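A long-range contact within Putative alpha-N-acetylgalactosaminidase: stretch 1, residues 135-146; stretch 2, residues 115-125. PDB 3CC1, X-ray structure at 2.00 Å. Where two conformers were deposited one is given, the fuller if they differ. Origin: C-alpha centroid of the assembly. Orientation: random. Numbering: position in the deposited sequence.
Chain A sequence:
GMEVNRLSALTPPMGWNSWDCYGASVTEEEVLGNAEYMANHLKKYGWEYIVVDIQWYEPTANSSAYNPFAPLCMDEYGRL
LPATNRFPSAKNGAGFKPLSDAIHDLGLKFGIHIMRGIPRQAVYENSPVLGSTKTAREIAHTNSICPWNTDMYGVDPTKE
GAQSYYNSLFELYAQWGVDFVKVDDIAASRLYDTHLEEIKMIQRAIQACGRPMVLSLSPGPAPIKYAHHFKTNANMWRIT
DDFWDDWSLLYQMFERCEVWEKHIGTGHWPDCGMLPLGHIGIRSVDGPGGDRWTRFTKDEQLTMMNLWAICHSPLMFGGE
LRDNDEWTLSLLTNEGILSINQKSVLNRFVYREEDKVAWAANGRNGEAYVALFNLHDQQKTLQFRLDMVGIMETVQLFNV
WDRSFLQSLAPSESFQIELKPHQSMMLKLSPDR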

# COMPACT_ATOMS: atom_id res chain seq x y z
N THR A 135 12.83 -41.51 23.59
CA THR A 135 13.81 -41.24 22.56
C THR A 135 13.37 -40.16 21.60
O THR A 135 12.21 -39.76 21.58
CB THR A 135 14.04 -42.46 21.70
OG1 THR A 135 12.82 -42.78 20.99
CG2 THR A 135 14.48 -43.66 22.53
N ALA A 136 14.30 -39.74 20.75
CA ALA A 136 14.06 -38.67 19.82
C ALA A 136 12.85 -38.95 18.95
O ALA A 136 12.05 -38.05 18.68
CB ALA A 136 15.30 -38.39 18.93
N ARG A 137 12.71 -40.18 18.50
CA ARG A 137 11.60 -40.52 17.62
C ARG A 137 10.27 -40.39 18.32
O ARG A 137 9.24 -40.19 17.68
CB ARG A 137 11.73 -41.92 17.05
CG ARG A 137 12.90 -42.03 16.12
CD ARG A 137 13.02 -43.43 15.52
NE ARG A 137 14.17 -43.45 14.63
CZ ARG A 137 14.46 -44.46 13.83
NH1 ARG A 137 13.69 -45.53 13.82
NH2 ARG A 137 15.51 -44.39 13.03
N GLU A 138 10.29 -40.52 19.64
CA GLU A 138 9.05 -40.51 20.41
C GLU A 138 8.58 -39.11 20.76
O GLU A 138 7.47 -38.94 21.24
CB GLU A 138 9.21 -41.33 21.68
CG GLU A 138 9.43 -42.78 21.36
CD GLU A 138 9.71 -43.65 22.60
OE1 GLU A 138 10.58 -43.33 23.42
OE2 GLU A 138 9.04 -44.68 22.72
N ILE A 139 9.44 -38.12 20.53
CA ILE A 139 9.13 -36.74 20.87
C ILE A 139 9.15 -35.81 19.66
O ILE A 139 8.65 -34.71 19.77
CB ILE A 139 10.02 -36.18 22.03
CG1 ILE A 139 11.49 -35.99 21.60
CG2 ILE A 139 9.90 -37.06 23.28
CD1 ILE A 139 12.32 -34.92 22.49
N ALA A 140 9.69 -36.24 18.53
CA ALA A 140 9.81 -35.38 17.35
C ALA A 140 8.47 -35.26 16.64
O ALA A 140 7.61 -36.14 16.68
CB ALA A 140 10.90 -35.87 16.36
N HIS A 141 8.30 -34.12 16.03
CA HIS A 141 7.15 -33.84 15.21
C HIS A 141 7.69 -33.67 13.80
O HIS A 141 8.07 -32.59 13.42
CB HIS A 141 6.53 -32.55 15.71
CG HIS A 141 5.13 -32.35 15.27
ND1 HIS A 141 4.46 -31.15 15.42
CD2 HIS A 141 4.26 -33.20 14.66
CE1 HIS A 141 3.24 -31.28 14.91
NE2 HIS A 141 3.09 -32.51 14.44
N THR A 142 7.78 -34.78 13.05
CA THR A 142 8.53 -34.77 11.80
C THR A 142 7.84 -34.00 10.67
O THR A 142 8.44 -33.70 9.65
CB THR A 142 8.91 -36.20 11.36
OG1 THR A 142 7.72 -36.95 11.22
CG2 THR A 142 9.82 -36.87 12.38
N ASN A 143 6.58 -33.64 10.88
CA ASN A 143 5.86 -32.81 9.91
C ASN A 143 6.08 -31.32 10.19
O ASN A 143 5.56 -30.47 9.48
CB ASN A 143 4.36 -33.13 9.90
CG ASN A 143 3.63 -32.66 11.14
OD1 ASN A 143 4.23 -32.23 12.13
ND2 ASN A 143 2.30 -32.76 11.10
N SER A 144 6.83 -31.03 11.25
CA SER A 144 7.22 -29.66 11.59
C SER A 144 8.67 -29.45 11.15
O SER A 144 9.61 -29.95 11.77
CB SER A 144 7.10 -29.41 13.09
OG SER A 144 7.48 -28.10 13.42
N ILE A 145 8.86 -28.78 10.04
CA ILE A 145 10.20 -28.55 9.55
C ILE A 145 10.42 -27.05 9.36
O ILE A 145 9.49 -26.28 9.42
CB ILE A 145 10.46 -29.27 8.23
CG1 ILE A 145 9.52 -28.76 7.20
CG2 ILE A 145 10.25 -30.80 8.35
CD1 ILE A 145 10.17 -28.62 5.96
N CYS A 146 11.66 -26.67 9.11
CA CYS A 146 12.00 -25.30 8.87
C CYS A 146 12.26 -25.19 7.38
O CYS A 146 13.03 -25.99 6.85
CB CYS A 146 13.25 -24.90 9.63
SG CYS A 146 13.86 -23.26 9.15
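Stretch 2 115-125: MRGIPRQAVYE

Stretch 2 runs broadly in the opposite direction to stretch 1, without a regular register: Val123 lies nearest Ala136, Ile118 nearest Ala140, and Arg116 nearest Cys146. It begins extended at Met115, passes through Gly117 and a short strand at 118-119, and then turns into a helix with Pro119 at the N-cap position. Gly117 has phi/psi of 105/-151, where a CB would be jammed against the carbonyl oxygen of Arg116, so the backbone itself calls for glycine.

The closest approach of the two backbones is at Ala136 and Val123, whose CA atoms are 4.9 Å apart. Such proximity suits a residue with a single methyl group. Ala136 CB points toward stretch 2 and fits into a hollow made by Ile118, Ala122 and Val123: it lies 3.7 Å from Ile118 CD1, 3.3 Å from Ala122 O, 4.0 Å from Ala122 CB and 3.8 Å from Val123 CA. Here a small bump meets the helix backbone itself.

Farther along, the chains part to 7.0 Å between the CA atoms of Ala140 and Ile118, and larger side chains take up the space. Ile118, extended with both chi angles t, reaches toward stretch 1; its CD1 lies 3.9 Å from Ile139 CD1, while its CG2 lies 4.0 Å from Ala140 CB. The methyl of Ala140 also packs tightly on Val123, with CB 3.4 Å from CG2. The branched Val123 thus spreads over several neighbours, its CG1 reaching to 4.0 Å from Arg137 CG. It has the largest covered area of any residue in the contact.

Arg137 closes this end. Its CA-to-CB bond points sideways, but the long chain brings the guanidinium to carbonyl oxygens of the helix: NE donates to Val123 O at 2.8 Å, and NH2 to Tyr124 O at 2.7 Å. Both acceptors lie at the edge of the guanidinium, near its plane, as its N-H groups require.

At the other end, a type I turn from His141 to Ser144 redirects stretch 1, and Arg116 spans the wider gap. Its NH1 and NH2 both donate to Ser144 OG, at 2.9 and 3.2 Å, so one small hydroxyl serves two donors. Arg120 covers Ile145, with NH2 3.8 Å from Ile145 CG2, and also reaches Cys146 through a water that accepts from Arg120 NH2 at 3.0 Å and from Cys146 N at 2.9 Å. Beyond it, the selenomethionine at Met115 sets its flexible tip against the cysteine, CE lying 3.8 Å from Cys146 SG.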

# COMPACT_ATOMS: atom_id res chain seq x y z
N MSE A 115 18.68 -23.39 16.64
CA MSE A 115 17.48 -23.65 15.87
C MSE A 115 16.46 -24.38 16.75
O MSE A 115 16.80 -25.25 17.58
CB MSE A 115 17.80 -24.55 14.68
CG MSE A 115 18.81 -23.94 13.73
SE MSE A 115 18.08 -22.49 12.66
CE MSE A 115 16.57 -23.44 11.83
N ARG A 116 15.22 -23.96 16.62
CA ARG A 116 14.12 -24.64 17.25
C ARG A 116 14.14 -26.11 16.90
O ARG A 116 14.35 -26.47 15.74
CB ARG A 116 12.82 -24.06 16.73
CG ARG A 116 11.56 -24.73 17.24
CD ARG A 116 10.32 -24.24 16.48
NE ARG A 116 10.34 -24.58 15.07
CZ ARG A 116 9.74 -25.65 14.54
NH1 ARG A 116 9.09 -26.50 15.30
NH2 ARG A 116 9.80 -25.88 13.25
N GLY A 117 13.83 -26.94 17.90
CA GLY A 117 13.58 -28.37 17.69
C GLY A 117 14.68 -29.31 18.14
O GLY A 117 15.47 -29.03 19.06
N ILE A 118 14.73 -30.43 17.45
CA ILE A 118 15.62 -31.51 17.78
C ILE A 118 16.25 -31.98 16.46
O ILE A 118 15.60 -32.00 15.44
CB ILE A 118 14.84 -32.68 18.44
CG1 ILE A 118 15.79 -33.79 18.91
CG2 ILE A 118 13.76 -33.25 17.49
CD1 ILE A 118 15.13 -34.83 19.83
N PRO A 119 17.54 -32.34 16.46
CA PRO A 119 18.12 -32.57 15.16
C PRO A 119 17.51 -33.75 14.44
O PRO A 119 17.16 -34.73 15.04
CB PRO A 119 19.59 -32.87 15.50
CG PRO A 119 19.83 -32.13 16.77
CD PRO A 119 18.56 -32.31 17.54
N ARG A 120 17.40 -33.65 13.13
CA ARG A 120 16.88 -34.77 12.38
C ARG A 120 17.78 -35.99 12.58
O ARG A 120 17.35 -37.13 12.51
CB ARG A 120 16.84 -34.38 10.89
CG ARG A 120 15.86 -33.26 10.59
CD ARG A 120 15.60 -33.26 9.09
NE ARG A 120 14.85 -32.08 8.72
CZ ARG A 120 14.44 -31.84 7.48
NH1 ARG A 120 14.65 -32.73 6.53
NH2 ARG A 120 13.82 -30.72 7.19
N GLN A 121 19.06 -35.71 12.77
CA GLN A 121 20.09 -36.71 13.00
C GLN A 121 19.83 -37.51 14.29
O GLN A 121 20.08 -38.72 14.34
CB GLN A 121 21.44 -36.02 13.05
CG GLN A 121 22.61 -36.98 13.15
CD GLN A 121 23.95 -36.23 13.02
OE1 GLN A 121 24.19 -35.56 12.03
NE2 GLN A 121 24.80 -36.35 14.02
N ALA A 122 19.30 -36.83 15.31
CA ALA A 122 18.87 -37.48 16.54
C ALA A 122 17.67 -38.38 16.27
O ALA A 122 17.55 -39.46 16.82
CB ALA A 122 18.54 -36.43 17.63
N VAL A 123 16.79 -37.94 15.40
CA VAL A 123 15.58 -38.73 15.11
C VAL A 123 16.02 -39.99 14.37
O VAL A 123 15.62 -41.10 14.70
CB VAL A 123 14.52 -37.88 14.37
CG1 VAL A 123 13.39 -38.77 13.89
CG2 VAL A 123 13.99 -36.74 15.28
N TYR A 124 16.91 -39.82 13.38
CA TYR A 124 17.49 -40.95 12.64
C TYR A 124 18.11 -41.96 13.57
O TYR A 124 17.86 -43.15 13.46
CB TYR A 124 18.57 -40.46 11.68
CG TYR A 124 19.46 -41.54 11.06
CD1 TYR A 124 18.95 -42.50 10.20
CD2 TYR A 124 20.83 -41.55 11.31
CE1 TYR A 124 19.78 -43.46 9.63
CE2 TYR A 124 21.65 -42.50 10.76
CZ TYR A 124 21.13 -43.44 9.92
OH TYR A 124 21.99 -44.37 9.38
N GLU A 125 18.90 -41.47 14.51
CA GLU A 125 19.70 -42.34 15.37
C GLU A 125 18.84 -42.83 16.52
O GLU A 125 19.23 -43.70 17.27
CB GLU A 125 20.91 -41.60 15.94
CG GLU A 125 22.02 -41.29 14.90
CD GLU A 125 23.26 -40.58 15.51
OE1 GLU A 125 23.44 -40.65 16.74
OE2 GLU A 125 24.06 -39.93 14.77
O HOH W 1 13.92 -28.42 9.06